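Local coordinates for putative cytoplasmic protein (Salmonella enterica subsp. enterica serovar Typhimurium, PDB 4IQN), which is of unknown function, a putative cytoplasmic protein of a bacterial pathogen that belongs to the uncharacterised DUF5066 family, at residues K39-Q44 against S89-E94; P120-L125 against D208-H213; G132-F137 against I151-R156; Y139-D144 against Q201-L206. All coordinates share one frame; numbering follows the deposited sequence. Where two conformers were deposited one is given.

In the fold
Contacts 1, 2 and 4 converge on one buried carboxylate. Glu210 OE2, in contact 2, takes a salt bridge from Arg41 NH2 of contact 1 at 2.7 Å and is also 2.7 Å from Tyr139 OH of contact 4, a probable hydrogen bond. The centre of contact 2 lies about 9 Å from that of contact 1 and about 12 Å from that of contact 4. Contact 3 is the hairpin of strands 135-140 and 151-155 in the four-stranded antiparallel sheet; its centre is about 17 Å from that of contact 4, which uses the far end of strand 135-140. Phe137 of contact 3 packs on Tyr90 and Pro92 of contact 1. With the function unknown, no site can be assigned to this cluster.

Contact 1: K39-Q44 against S89-E94; sequences KYRDPQ and SYSPDE
Arg41 reaches across to Ser89, Tyr90 and Pro92, joining the loop between strands 36-38 and 48-49 to the segment that leads into helix 93-99, with Pro92 as the N-cap residue of that helix. The packed part is the Arg41 side chain and its immediate neighbours. Its CG stands anti to the backbone N (chi1 -166°), and the chain then bends twice. On the way CD passes 3.8 Å from Tyr90 O, and NH1 ends 4.0 Å from Pro92 CD, the two side chains crossing at about a right angle. Ser89 fills in from the other segment, its CB 3.6 Å from Tyr40 O and its OG 3.7 Å from Arg41 CA. No hydrogen bond joins the two segments. The polar groups look to other partners: Arg41 NH2 makes a salt bridge with Glu210 and a hydrogen bond with Pro123 O, while Ser89 OG is bonded to the backbone N of Leu125 in strand 124-128. On the solvent side the loop runs off through Asp42, Pro43 and Gln44, which make no contact with 89-94; there an Asx turn closes locally, Gln44 N giving a 2.9 Å bond to Asp42 OD1. Back in the packed part, Ser89 OG donates in turn to Tyr90 O at 2.9 Å, from above the carbonyl plane of its own neighbour.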
loop_
_atom_site.group_PDB
_atom_site.type_symbol
_atom_site.label_atom_id
_atom_site.label_comp_id
_atom_site.label_asym_id
_atom_site.label_seq_id
_atom_site.Cartn_x
_atom_site.Cartn_y
_atom_site.Cartn_z
ATOM N N LYS A 39 11.827 7.240 1.317
ATOM C CA LYS A 39 11.779 7.087 -0.139
ATOM C C LYS A 39 12.132 5.666 -0.590
ATOM O O LYS A 39 11.607 5.191 -1.607
ATOM C CB LYS A 39 12.723 8.096 -0.800
ATOM C CG LYS A 39 12.849 8.097 -2.318
ATOM C CD LYS A 39 11.592 8.565 -3.052
ATOM C CE LYS A 39 11.749 8.565 -4.582
ATOM N NZ LYS A 39 12.438 9.764 -5.104
ATOM N N TYR A 40 13.005 4.996 0.154
ATOM C CA TYR A 40 13.567 3.710 -0.270
ATOM C C TYR A 40 13.290 2.597 0.713
ATOM O O TYR A 40 13.051 2.816 1.900
ATOM C CB TYR A 40 15.079 3.852 -0.485
ATOM C CG TYR A 40 15.434 4.853 -1.567
ATOM C CD1 TYR A 40 15.222 4.550 -2.875
ATOM C CD2 TYR A 40 15.964 6.128 -1.259
ATOM C CE1 TYR A 40 15.506 5.445 -3.884
ATOM C CE2 TYR A 40 16.269 7.032 -2.275
ATOM C CZ TYR A 40 16.028 6.669 -3.587
ATOM O OH TYR A 40 16.284 7.498 -4.625
ATOM N N ARG A 41 13.292 1.367 0.194
ATOM C CA ARG A 41 13.132 0.213 1.030
ATOM C C ARG A 41 14.298 0.000 2.016
ATOM O O ARG A 41 14.123 -0.478 3.140
ATOM C CB ARG A 41 12.983 -1.026 0.159
ATOM C CG ARG A 41 12.477 -2.152 1.012
ATOM C CD ARG A 41 11.371 -2.945 0.406
ATOM N NE ARG A 41 10.689 -2.313 -0.691
ATOM C CZ ARG A 41 10.306 -2.973 -1.776
ATOM N NH1 ARG A 41 10.522 -4.284 -1.872
ATOM N NH2 ARG A 41 9.726 -2.325 -2.757
ATOM N N ASP A 42 15.492 0.330 1.560
ATOM C CA ASP A 42 16.726 0.200 2.383
ATOM C C ASP A 42 16.599 0.947 3.733
ATOM O O ASP A 42 16.574 2.175 3.767
ATOM C CB ASP A 42 17.907 0.693 1.552
ATOM C CG ASP A 42 19.206 0.830 2.338
ATOM O OD1 ASP A 42 19.303 0.329 3.506
ATOM O OD2 ASP A 42 20.150 1.439 1.725
ATOM N N PRO A 43 16.517 0.202 4.843
ATOM C CA PRO A 43 16.321 0.864 6.141
ATOM C C PRO A 43 17.421 1.872 6.516
ATOM O O PRO A 43 17.162 2.813 7.284
ATOM C CB PRO A 43 16.289 -0.318 7.123
ATOM C CG PRO A 43 15.868 -1.492 6.270
ATOM C CD PRO A 43 16.601 -1.265 4.994
ATOM N N GLN A 44 18.629 1.706 5.973
ATOM C CA GLN A 44 19.747 2.617 6.331
ATOM C C GLN A 44 19.717 3.908 5.506
ATOM O O GLN A 44 20.464 4.834 5.777
ATOM C CB GLN A 44 21.141 1.956 6.168
ATOM C CG GLN A 44 21.263 0.516 6.646
ATOM C CD GLN A 44 20.939 0.351 8.117
ATOM O OE1 GLN A 44 19.883 -0.173 8.486
ATOM N NE2 GLN A 44 21.844 0.809 8.969
ATOM N N SER A 89 9.789 2.397 5.842
ATOM C CA SER A 89 9.334 1.471 4.831
ATOM C C SER A 89 8.903 0.141 5.441
ATOM O O SER A 89 9.436 -0.345 6.420
ATOM C CB SER A 89 10.386 1.254 3.699
ATOM O OG SER A 89 9.870 0.344 2.700
ATOM N N TYR A 90 7.926 -0.472 4.791
ATOM C CA TYR A 90 7.544 -1.823 5.078
ATOM C C TYR A 90 8.319 -2.690 4.102
ATOM O O TYR A 90 8.670 -2.247 3.009
ATOM C CB TYR A 90 6.051 -1.952 4.788
ATOM C CG TYR A 90 5.368 -3.199 5.227
ATOM C CD1 TYR A 90 4.819 -3.304 6.512
ATOM C CD2 TYR A 90 5.210 -4.298 4.334
ATOM C CE1 TYR A 90 4.166 -4.453 6.919
ATOM C CE2 TYR A 90 4.579 -5.446 4.752
ATOM C CZ TYR A 90 4.041 -5.497 6.028
ATOM O OH TYR A 90 3.375 -6.583 6.456
ATOM N N SER A 91 8.556 -3.925 4.475
ATOM C CA SER A 91 9.241 -4.859 3.579
ATOM C C SER A 91 8.393 -6.110 3.557
ATOM O O SER A 91 7.977 -6.565 4.603
ATOM C CB SER A 91 10.663 -5.161 4.076
ATOM O OG SER A 91 11.317 -6.103 3.210
ATOM N N PRO A 92 8.153 -6.683 2.365
ATOM C CA PRO A 92 7.217 -7.757 2.262
ATOM C C PRO A 92 7.770 -9.162 2.537
ATOM O O PRO A 92 7.283 -10.139 1.994
ATOM C CB PRO A 92 6.808 -7.657 0.799
ATOM C CG PRO A 92 8.100 -7.326 0.117
ATOM C CD PRO A 92 8.779 -6.378 1.065
ATOM N N ASP A 93 8.738 -9.300 3.408
ATOM C CA ASP A 93 9.340 -10.603 3.623
ATOM C C ASP A 93 8.347 -11.642 4.212
ATOM O O ASP A 93 8.379 -12.803 3.793
ATOM C CB ASP A 93 10.608 -10.483 4.445
ATOM C CG ASP A 93 11.625 -9.588 3.769
ATOM O OD1 ASP A 93 11.441 -8.390 4.036
ATOM O OD2 ASP A 93 12.549 -10.063 2.977
ATOM N N GLU A 94 7.463 -11.217 5.125
ATOM C CA GLU A 94 6.523 -12.163 5.760
ATOM C C GLU A 94 5.519 -12.680 4.748
ATOM O O GLU A 94 5.257 -13.903 4.671
ATOM C CB GLU A 94 5.814 -11.570 6.987
ATOM C CG GLU A 94 6.713 -11.546 8.234
ATOM C CD GLU A 94 6.090 -10.890 9.481
ATOM O OE1 GLU A 94 4.961 -10.339 9.400
ATOM O OE2 GLU A 94 6.749 -10.919 10.557
#

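Contact 2: P120-L125 against D208-H213; sequences PRLPAL and DLEDYH
The loop linking helix 190-207 to helix 214-217 packs here, through Leu209 and Glu210, on Arg121, Leu122 and Pro123, the residues that lead into strand 124-128. Leu122 does most of the touching. Its CD2 methyl is 3.7 Å from Leu209 CB and also meets the Glu210 carboxylate, lying 3.3 Å from OE2 and 3.6 Å from OE1. The bend in the Glu210 chain (chi2 -74°) places CD close to that methyl, at 3.4 Å from Leu122 CD2. Pro123 meets the same carboxylate tip to tip. The acid is buried against Leu122 and Pro123, but both of its oxygens have polar partners outside the two segments: OE2 has a salt bridge with Arg41 and a hydrogen bond with Tyr139 OH, OE1 a hydrogen bond with Trp116 NE1. On the exposed side Arg121 leads its guanidinium away and touches through CB, 3.9 Å from Leu209 CD1.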
loop_
_atom_site.group_PDB
_atom_site.type_symbol
_atom_site.label_atom_id
_atom_site.label_comp_id
_atom_site.label_asym_id
_atom_site.label_seq_id
_atom_site.Cartn_x
_atom_site.Cartn_y
_atom_site.Cartn_z
ATOM N N PRO A 120 19.335 -2.113 -3.684
ATOM C CA PRO A 120 19.343 -0.751 -3.130
ATOM C C PRO A 120 18.441 0.279 -3.859
ATOM O O PRO A 120 18.160 1.351 -3.312
ATOM C CB PRO A 120 20.849 -0.362 -3.193
ATOM C CG PRO A 120 21.427 -1.233 -4.276
ATOM C CD PRO A 120 20.686 -2.529 -4.094
ATOM N N ARG A 121 18.030 -0.038 -5.090
ATOM C CA ARG A 121 17.094 0.782 -5.838
ATOM C C ARG A 121 15.633 0.628 -5.413
ATOM O O ARG A 121 14.809 1.450 -5.808
ATOM C CB ARG A 121 17.241 0.517 -7.356
ATOM C CG ARG A 121 18.656 0.814 -7.845
ATOM C CD ARG A 121 18.755 0.930 -9.367
ATOM N NE ARG A 121 20.149 1.071 -9.761
ATOM C CZ ARG A 121 20.649 0.840 -10.976
ATOM N NH1 ARG A 121 19.883 0.451 -11.956
ATOM N NH2 ARG A 121 21.942 0.983 -11.199
ATOM N N LEU A 122 15.301 -0.397 -4.628
ATOM C CA LEU A 122 13.868 -0.713 -4.371
ATOM C C LEU A 122 13.197 0.465 -3.645
ATOM O O LEU A 122 13.800 1.070 -2.751
ATOM C CB LEU A 122 13.695 -2.005 -3.596
ATOM C CG LEU A 122 13.951 -3.310 -4.365
ATOM C CD1 LEU A 122 14.124 -4.449 -3.357
ATOM C CD2 LEU A 122 12.802 -3.590 -5.356
ATOM N N PRO A 123 11.979 0.833 -4.061
ATOM C CA PRO A 123 11.280 1.915 -3.414
ATOM C C PRO A 123 10.669 1.475 -2.108
ATOM O O PRO A 123 10.450 0.289 -1.872
ATOM C CB PRO A 123 10.153 2.253 -4.396
ATOM C CG PRO A 123 9.894 0.973 -5.100
ATOM C CD PRO A 123 11.221 0.306 -5.218
ATOM N N ALA A 124 10.371 2.445 -1.259
ATOM C CA ALA A 124 9.635 2.179 -0.025
ATOM C C ALA A 124 8.254 1.649 -0.300
ATOM O O ALA A 124 7.743 1.875 -1.377
ATOM C CB ALA A 124 9.530 3.429 0.824
ATOM N N LEU A 125 7.678 0.978 0.687
ATOM C CA LEU A 125 6.301 0.479 0.640
ATOM C C LEU A 125 5.575 0.937 1.878
ATOM O O LEU A 125 6.140 0.981 2.944
ATOM C CB LEU A 125 6.248 -1.064 0.614
ATOM C CG LEU A 125 7.004 -1.734 -0.522
ATOM C CD1 LEU A 125 7.109 -3.241 -0.327
ATOM C CD2 LEU A 125 6.310 -1.405 -1.827
ATOM N N ASP A 208 10.828 -4.832 -11.910
ATOM C CA ASP A 208 11.619 -5.945 -12.377
ATOM C C ASP A 208 12.524 -6.490 -11.265
ATOM O O ASP A 208 12.921 -7.638 -11.310
ATOM C CB ASP A 208 12.419 -5.505 -13.605
ATOM C CG ASP A 208 13.138 -6.635 -14.268
ATOM O OD1 ASP A 208 12.489 -7.566 -14.790
ATOM O OD2 ASP A 208 14.360 -6.574 -14.288
ATOM N N LEU A 209 12.830 -5.666 -10.257
ATOM C CA LEU A 209 13.624 -6.103 -9.098
ATOM C C LEU A 209 12.818 -6.817 -7.990
ATOM O O LEU A 209 13.399 -7.399 -7.069
ATOM C CB LEU A 209 14.359 -4.888 -8.486
ATOM C CG LEU A 209 15.247 -4.117 -9.464
ATOM C CD1 LEU A 209 15.716 -2.778 -8.892
ATOM C CD2 LEU A 209 16.415 -4.965 -9.915
ATOM N N GLU A 210 11.490 -6.756 -8.047
ATOM C CA GLU A 210 10.643 -7.338 -6.979
ATOM C C GLU A 210 10.496 -8.847 -7.152
ATOM O O GLU A 210 9.633 -9.324 -7.922
ATOM C CB GLU A 210 9.241 -6.697 -6.996
ATOM C CG GLU A 210 9.250 -5.168 -6.829
ATOM C CD GLU A 210 9.540 -4.676 -5.418
ATOM O OE1 GLU A 210 9.823 -5.508 -4.504
ATOM O OE2 GLU A 210 9.464 -3.420 -5.244
ATOM N N ASP A 211 11.307 -9.596 -6.458
ATOM C CA ASP A 211 11.268 -11.072 -6.490
ATOM C C ASP A 211 12.014 -11.533 -5.265
ATOM O O ASP A 211 12.660 -10.722 -4.543
ATOM C CB ASP A 211 11.913 -11.615 -7.787
ATOM C CG ASP A 211 11.458 -13.072 -8.148
ATOM O OD1 ASP A 211 10.712 -13.757 -7.412
ATOM O OD2 ASP A 211 11.897 -13.553 -9.200
ATOM N N TYR A 212 11.920 -12.823 -5.024
ATOM C CA TYR A 212 12.651 -13.516 -3.994
ATOM C C TYR A 212 14.121 -13.283 -4.201
ATOM O O TYR A 212 14.627 -13.179 -5.342
ATOM C CB TYR A 212 12.331 -15.022 -4.039
ATOM C CG TYR A 212 10.945 -15.316 -3.540
ATOM C CD1 TYR A 212 10.688 -15.484 -2.180
ATOM C CD2 TYR A 212 9.886 -15.427 -4.430
ATOM C CE1 TYR A 212 9.418 -15.727 -1.712
ATOM C CE2 TYR A 212 8.603 -15.679 -3.974
ATOM C CZ TYR A 212 8.370 -15.832 -2.620
ATOM O OH TYR A 212 7.105 -16.065 -2.143
ATOM N N HIS A 213 14.808 -13.179 -3.091
ATOM C CA HIS A 213 16.279 -13.021 -3.097
ATOM C C HIS A 213 16.945 -14.297 -3.557
ATOM O O HIS A 213 16.534 -15.392 -3.189
ATOM C CB HIS A 213 16.771 -12.637 -1.701
ATOM C CG HIS A 213 18.070 -11.895 -1.705
ATOM N ND1 HIS A 213 19.261 -12.486 -2.042
ATOM C CD2 HIS A 213 18.361 -10.606 -1.415
ATOM C CE1 HIS A 213 20.239 -11.603 -1.947
ATOM N NE2 HIS A 213 19.720 -10.456 -1.552
#

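Contact 3: G132-F137 against I151-R156; sequences GDQAIF and IARMER
Phe137 and Met154, deposited as selenomethionine, meet with the CB of Met154 at the edge of the phenyl ring, in its plane and 3.9 Å from CE2. Ala135 and Ala152 share this face of the sheet, and beyond the pair Met154 runs extended toward Glu95 and Ala96 of helix 93-99, which covers it. On the other face Ile136 CG2 lies 3.7 Å from Ile151 CG2. Between the two faces runs the backbone of a beta hairpin, strands 135-140 and 151-155, the central pair of a four-stranded antiparallel sheet. Ala135 with Met154 and Phe137 with Ala152 are hydrogen-bonded pairs, each closed by two N-H...O bonds of 2.8 to 2.9 Å; Ile136 with Arg153 between them is a non-hydrogen-bonded pair. The Arg153 chain is extended from CG to NE (chi2 175°) and runs alongside Ile136, whose CD1 lies over one face of the guanidinium, 3.6 Å from NH1. Farther out the apolar cover gives way to two hydrogen bonds of the Gln134 amide. Arg153 NH1 donates to Gln134 OE1 at 2.8 Å, in the guanidinium plane but from above the amide carbonyl, the two planes being 78° apart. Arg153 NH2 has its own salt bridge with Glu163. At the outer end Gln134 NE2 gives a 3.1 Å bond to Glu155 OE2, nearly straight at 168° and arriving from above the carboxylate plane.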
loop_
_atom_site.group_PDB
_atom_site.type_symbol
_atom_site.label_atom_id
_atom_site.label_comp_id
_atom_site.label_asym_id
_atom_site.label_seq_id
_atom_site.Cartn_x
_atom_site.Cartn_y
_atom_site.Cartn_z
ATOM N N GLY A 132 -9.261 -8.996 1.608
ATOM C CA GLY A 132 -9.041 -10.397 1.221
ATOM C C GLY A 132 -7.630 -10.867 1.538
ATOM O O GLY A 132 -6.918 -10.249 2.323
ATOM N N ASP A 133 -7.231 -11.973 0.907
ATOM C CA ASP A 133 -5.958 -12.649 1.166
ATOM C C ASP A 133 -4.762 -11.887 0.600
ATOM O O ASP A 133 -3.631 -12.048 1.071
ATOM C CB ASP A 133 -5.943 -14.055 0.533
ATOM C CG ASP A 133 -7.025 -15.002 1.101
ATOM O OD1 ASP A 133 -7.250 -15.017 2.340
ATOM O OD2 ASP A 133 -7.638 -15.760 0.300
ATOM N N GLN A 134 -4.965 -11.096 -0.436
ATOM C CA GLN A 134 -3.816 -10.414 -1.046
ATOM C C GLN A 134 -3.225 -9.352 -0.118
ATOM O O GLN A 134 -3.922 -8.804 0.756
ATOM C CB GLN A 134 -4.160 -9.766 -2.370
ATOM C CG GLN A 134 -4.475 -10.771 -3.445
ATOM C CD GLN A 134 -4.679 -10.185 -4.825
ATOM O OE1 GLN A 134 -4.567 -8.982 -5.065
ATOM N NE2 GLN A 134 -5.012 -11.064 -5.755
ATOM N N ALA A 135 -1.955 -9.053 -0.350
ATOM C CA ALA A 135 -1.311 -7.875 0.279
ATOM C C ALA A 135 -1.418 -6.687 -0.661
ATOM O O ALA A 135 -1.258 -6.835 -1.892
ATOM C CB ALA A 135 0.170 -8.184 0.609
ATOM N N ILE A 136 -1.633 -5.488 -0.098
ATOM C CA ILE A 136 -1.789 -4.288 -0.864
ATOM C C ILE A 136 -0.746 -3.303 -0.312
ATOM O O ILE A 136 -0.577 -3.228 0.923
ATOM C CB ILE A 136 -3.172 -3.637 -0.619
ATOM C CG1 ILE A 136 -4.358 -4.592 -0.846
ATOM C CG2 ILE A 136 -3.351 -2.356 -1.398
ATOM C CD1 ILE A 136 -4.449 -5.083 -2.246
ATOM N N PHE A 137 -0.070 -2.566 -1.207
ATOM C CA PHE A 137 0.970 -1.610 -0.780
ATOM C C PHE A 137 0.831 -0.342 -1.598
ATOM O O PHE A 137 0.458 -0.358 -2.768
ATOM C CB PHE A 137 2.386 -2.131 -1.025
ATOM C CG PHE A 137 2.642 -3.521 -0.565
ATOM C CD1 PHE A 137 3.126 -3.788 0.706
ATOM C CD2 PHE A 137 2.435 -4.594 -1.417
ATOM C CE1 PHE A 137 3.363 -5.074 1.135
ATOM C CE2 PHE A 137 2.692 -5.866 -1.009
ATOM C CZ PHE A 137 3.143 -6.129 0.267
ATOM N N ILE A 151 -0.538 1.705 -6.513
ATOM C CA ILE A 151 -0.758 0.577 -5.638
ATOM C C ILE A 151 -0.074 -0.657 -6.235
ATOM O O ILE A 151 -0.098 -0.862 -7.454
ATOM C CB ILE A 151 -2.265 0.312 -5.507
ATOM C CG1 ILE A 151 -2.914 1.500 -4.769
ATOM C CG2 ILE A 151 -2.568 -1.018 -4.810
ATOM C CD1 ILE A 151 -2.561 1.553 -3.292
ATOM N N ALA A 152 0.546 -1.449 -5.365
ATOM C CA ALA A 152 1.071 -2.764 -5.731
ATOM C C ALA A 152 0.287 -3.822 -4.979
ATOM O O ALA A 152 -0.201 -3.574 -3.854
ATOM C CB ALA A 152 2.528 -2.865 -5.398
ATOM N N ARG A 153 0.184 -5.003 -5.597
ATOM C CA ARG A 153 -0.450 -6.155 -5.008
ATOM C C ARG A 153 0.511 -7.333 -4.944
ATOM O O ARG A 153 1.398 -7.470 -5.800
ATOM C CB ARG A 153 -1.719 -6.566 -5.809
ATOM C CG ARG A 153 -2.871 -5.631 -5.616
ATOM C CD ARG A 153 -4.038 -5.989 -6.500
ATOM N NE ARG A 153 -5.212 -5.196 -6.229
ATOM C CZ ARG A 153 -6.239 -5.565 -5.457
ATOM N NH1 ARG A 153 -6.292 -6.754 -4.888
ATOM N NH2 ARG A 153 -7.260 -4.755 -5.301
HETATM N N MSE A 154 0.331 -8.184 -3.939
HETATM C CA MSE A 154 1.092 -9.425 -3.832
HETATM C C MSE A 154 0.176 -10.563 -3.459
HETATM O O MSE A 154 -0.595 -10.498 -2.511
HETATM C CB MSE A 154 2.270 -9.264 -2.883
HETATM C CG MSE A 154 3.006 -10.567 -2.639
HETATM SE SE MSE A 154 4.521 -10.143 -1.521
HETATM C CE MSE A 154 5.673 -11.601 -2.120
ATOM N N GLU A 155 0.266 -11.637 -4.207
ATOM C CA GLU A 155 -0.504 -12.840 -3.919
ATOM C C GLU A 155 0.400 -14.018 -4.097
ATOM O O GLU A 155 1.042 -14.139 -5.131
ATOM C CB GLU A 155 -1.675 -12.981 -4.872
ATOM C CG GLU A 155 -2.621 -14.084 -4.408
ATOM C CD GLU A 155 -3.652 -14.395 -5.447
ATOM O OE1 GLU A 155 -3.283 -14.916 -6.544
ATOM O OE2 GLU A 155 -4.829 -14.113 -5.145
ATOM N N ARG A 156 0.445 -14.882 -3.096
ATOM C CA ARG A 156 1.434 -15.947 -3.010
ATOM C C ARG A 156 2.811 -15.398 -3.406
ATOM O O ARG A 156 3.322 -14.492 -2.756
ATOM C CB ARG A 156 0.979 -17.170 -3.801
ATOM C CG ARG A 156 -0.273 -17.800 -3.183
ATOM C CD ARG A 156 -1.275 -18.121 -4.255
ATOM N NE ARG A 156 -0.717 -19.049 -5.224
ATOM C CZ ARG A 156 -1.251 -19.306 -6.423
ATOM N NH1 ARG A 156 -0.675 -20.201 -7.227
ATOM N NH2 ARG A 156 -2.362 -18.679 -6.831
#

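Contact 4: Y139-D144 against Q201-L206; sequences YITERD and QRDAAL
Asp203 OD2 is gripped by Thr141 OG1 across the contact, at 2.8 Å, and by Arg202 NH2 from its own helix, at 2.9 Å; the two donors reach it from opposite faces of the carboxylate plane. Arg202 holds Asp203 side-on, adding a 2.8 Å bond from NE to OD1. The two Arg202 bonds, NE to OD1 and NH2 to OD2, are almost straight and lie in the guanidinium plane, which should fix the rotation of the carboxylate. The Thr141 hydroxyl sits between its backbone N and carbonyl carbon (chi1 47°). Its CG2 methyl touches Leu206 CD1 at 3.9 Å. In this way the chain leaving strand 135-140 of the antiparallel sheet is tied to the C-terminal part of helix 190-207, which is kinked where the N of Ala205 and of Leu206 lacks its bond to the preceding turn. The chain turns at Ile140, the centre of an inverse gamma turn. Tyr139 lies past Asp203, pointing the opposite way; its OH comes 3.9 Å from Leu206 CB and bonds to Glu210. Over one face of the Arg202 guanidinium lies Glu142, its CB 3.9 Å from Arg202 NE. Two waters bridge the segments: one lies between Glu142 O and Arg202 NH2, and the other donates to Arg143 O and accepts from Arg202 NH1 at 2.9 Å.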
loop_
_atom_site.group_PDB
_atom_site.type_symbol
_atom_site.label_atom_id
_atom_site.label_comp_id
_atom_site.label_asym_id
_atom_site.label_seq_id
_atom_site.Cartn_x
_atom_site.Cartn_y
_atom_site.Cartn_z
ATOM N N TYR A 139 3.120 2.095 -3.378
ATOM C CA TYR A 139 4.451 1.910 -3.978
ATOM C C TYR A 139 5.100 3.266 -4.072
ATOM O O TYR A 139 4.717 4.076 -4.917
ATOM C CB TYR A 139 4.293 1.286 -5.386
ATOM C CG TYR A 139 5.477 0.509 -5.876
ATOM C CD1 TYR A 139 5.907 -0.640 -5.214
ATOM C CD2 TYR A 139 6.172 0.896 -7.023
ATOM C CE1 TYR A 139 7.019 -1.372 -5.673
ATOM C CE2 TYR A 139 7.284 0.155 -7.482
ATOM C CZ TYR A 139 7.703 -0.970 -6.802
ATOM O OH TYR A 139 8.811 -1.708 -7.255
ATOM N N ILE A 140 6.076 3.539 -3.190
ATOM C CA ILE A 140 6.573 4.899 -3.030
ATOM C C ILE A 140 7.676 5.219 -4.056
ATOM O O ILE A 140 8.853 5.072 -3.782
ATOM C CB ILE A 140 7.088 5.114 -1.615
ATOM C CG1 ILE A 140 6.058 4.715 -0.567
ATOM C CG2 ILE A 140 7.532 6.577 -1.403
ATOM C CD1 ILE A 140 4.711 5.440 -0.614
ATOM N N THR A 141 7.262 5.613 -5.253
ATOM C CA THR A 141 8.155 5.967 -6.330
ATOM C C THR A 141 7.998 7.453 -6.551
ATOM O O THR A 141 8.667 8.245 -5.875
ATOM C CB THR A 141 7.864 5.153 -7.592
ATOM O OG1 THR A 141 6.467 5.179 -7.823
ATOM C CG2 THR A 141 8.287 3.722 -7.395
ATOM N N GLU A 142 7.084 7.853 -7.417
ATOM C CA GLU A 142 6.913 9.269 -7.755
ATOM C C GLU A 142 5.426 9.537 -7.693
ATOM O O GLU A 142 4.629 8.673 -8.080
ATOM C CB GLU A 142 7.452 9.600 -9.161
ATOM C CG GLU A 142 8.930 9.321 -9.398
ATOM C CD GLU A 142 9.854 10.199 -8.537
ATOM O OE1 GLU A 142 9.433 11.326 -8.177
ATOM O OE2 GLU A 142 11.004 9.775 -8.207
ATOM N N ARG A 143 5.056 10.700 -7.175
ATOM C CA ARG A 143 3.657 11.117 -7.194
ATOM C C ARG A 143 3.210 11.616 -8.565
ATOM O O ARG A 143 3.969 12.193 -9.328
ATOM C CB ARG A 143 3.409 12.179 -6.135
ATOM C CG ARG A 143 3.743 11.666 -4.753
ATOM C CD ARG A 143 3.094 12.455 -3.627
ATOM N NE ARG A 143 3.340 13.878 -3.744
ATOM C CZ ARG A 143 2.638 14.806 -3.099
ATOM N NH1 ARG A 143 1.623 14.483 -2.256
ATOM N NH2 ARG A 143 2.945 16.069 -3.301
ATOM N N ASP A 144 1.945 11.381 -8.867
ATOM C CA ASP A 144 1.361 11.776 -10.102
ATOM C C ASP A 144 0.712 13.145 -9.990
ATOM O O ASP A 144 0.908 13.852 -9.013
ATOM C CB ASP A 144 0.341 10.696 -10.546
ATOM C CG ASP A 144 -0.868 10.589 -9.630
ATOM O OD1 ASP A 144 -1.160 11.510 -8.782
ATOM O OD2 ASP A 144 -1.537 9.544 -9.753
ATOM N N GLN A 201 5.240 2.197 -17.040
ATOM C CA GLN A 201 6.382 2.594 -17.853
ATOM C C GLN A 201 7.449 3.187 -16.942
ATOM O O GLN A 201 8.611 2.773 -16.982
ATOM C CB GLN A 201 5.984 3.598 -18.922
ATOM C CG GLN A 201 7.062 3.825 -19.964
ATOM C CD GLN A 201 6.556 4.530 -21.209
ATOM O OE1 GLN A 201 5.350 4.624 -21.446
ATOM N NE2 GLN A 201 7.484 5.027 -22.020
ATOM N N ARG A 202 7.025 4.105 -16.087
ATOM C CA ARG A 202 7.937 4.867 -15.246
ATOM C C ARG A 202 8.678 3.971 -14.253
ATOM O O ARG A 202 9.868 4.147 -14.053
ATOM C CB ARG A 202 7.143 5.958 -14.493
ATOM C CG ARG A 202 8.002 6.847 -13.565
ATOM C CD ARG A 202 7.155 7.682 -12.652
ATOM N NE ARG A 202 6.420 6.799 -11.741
ATOM C CZ ARG A 202 5.176 6.986 -11.276
ATOM N NH1 ARG A 202 4.452 8.070 -11.555
ATOM N NH2 ARG A 202 4.636 6.051 -10.521
ATOM N N ASP A 203 7.975 3.009 -13.652
ATOM C CA ASP A 203 8.496 2.200 -12.561
ATOM C C ASP A 203 8.902 0.772 -12.969
ATOM O O ASP A 203 9.234 -0.052 -12.117
ATOM C CB ASP A 203 7.466 2.128 -11.425
ATOM C CG ASP A 203 7.140 3.498 -10.806
ATOM O OD1 ASP A 203 7.887 4.479 -11.052
ATOM O OD2 ASP A 203 6.124 3.587 -10.064
ATOM N N ALA A 204 8.903 0.489 -14.273
ATOM C CA ALA A 204 9.147 -0.876 -14.779
ATOM C C ALA A 204 10.477 -1.470 -14.316
ATOM O O ALA A 204 10.552 -2.660 -13.987
ATOM C CB ALA A 204 9.075 -0.889 -16.292
ATOM N N ALA A 205 11.513 -0.636 -14.255
ATOM C CA ALA A 205 12.845 -1.136 -13.935
ATOM C C ALA A 205 12.921 -1.522 -12.463
ATOM O O ALA A 205 13.655 -2.423 -12.089
ATOM C CB ALA A 205 13.911 -0.121 -14.308
ATOM N N LEU A 206 12.120 -0.859 -11.636
ATOM C CA LEU A 206 12.032 -1.195 -10.246
ATOM C C LEU A 206 11.190 -2.429 -9.995
ATOM O O LEU A 206 11.551 -3.264 -9.186
ATOM C CB LEU A 206 11.516 0.002 -9.447
ATOM C CG LEU A 206 12.357 1.273 -9.553
ATOM C CD1 LEU A 206 11.688 2.374 -8.730
ATOM C CD2 LEU A 206 13.768 1.026 -9.051
HETATM O O HOH W 1 2.401 7.618 -9.469
HETATM O O HOH W 2 4.873 10.931 -11.907
#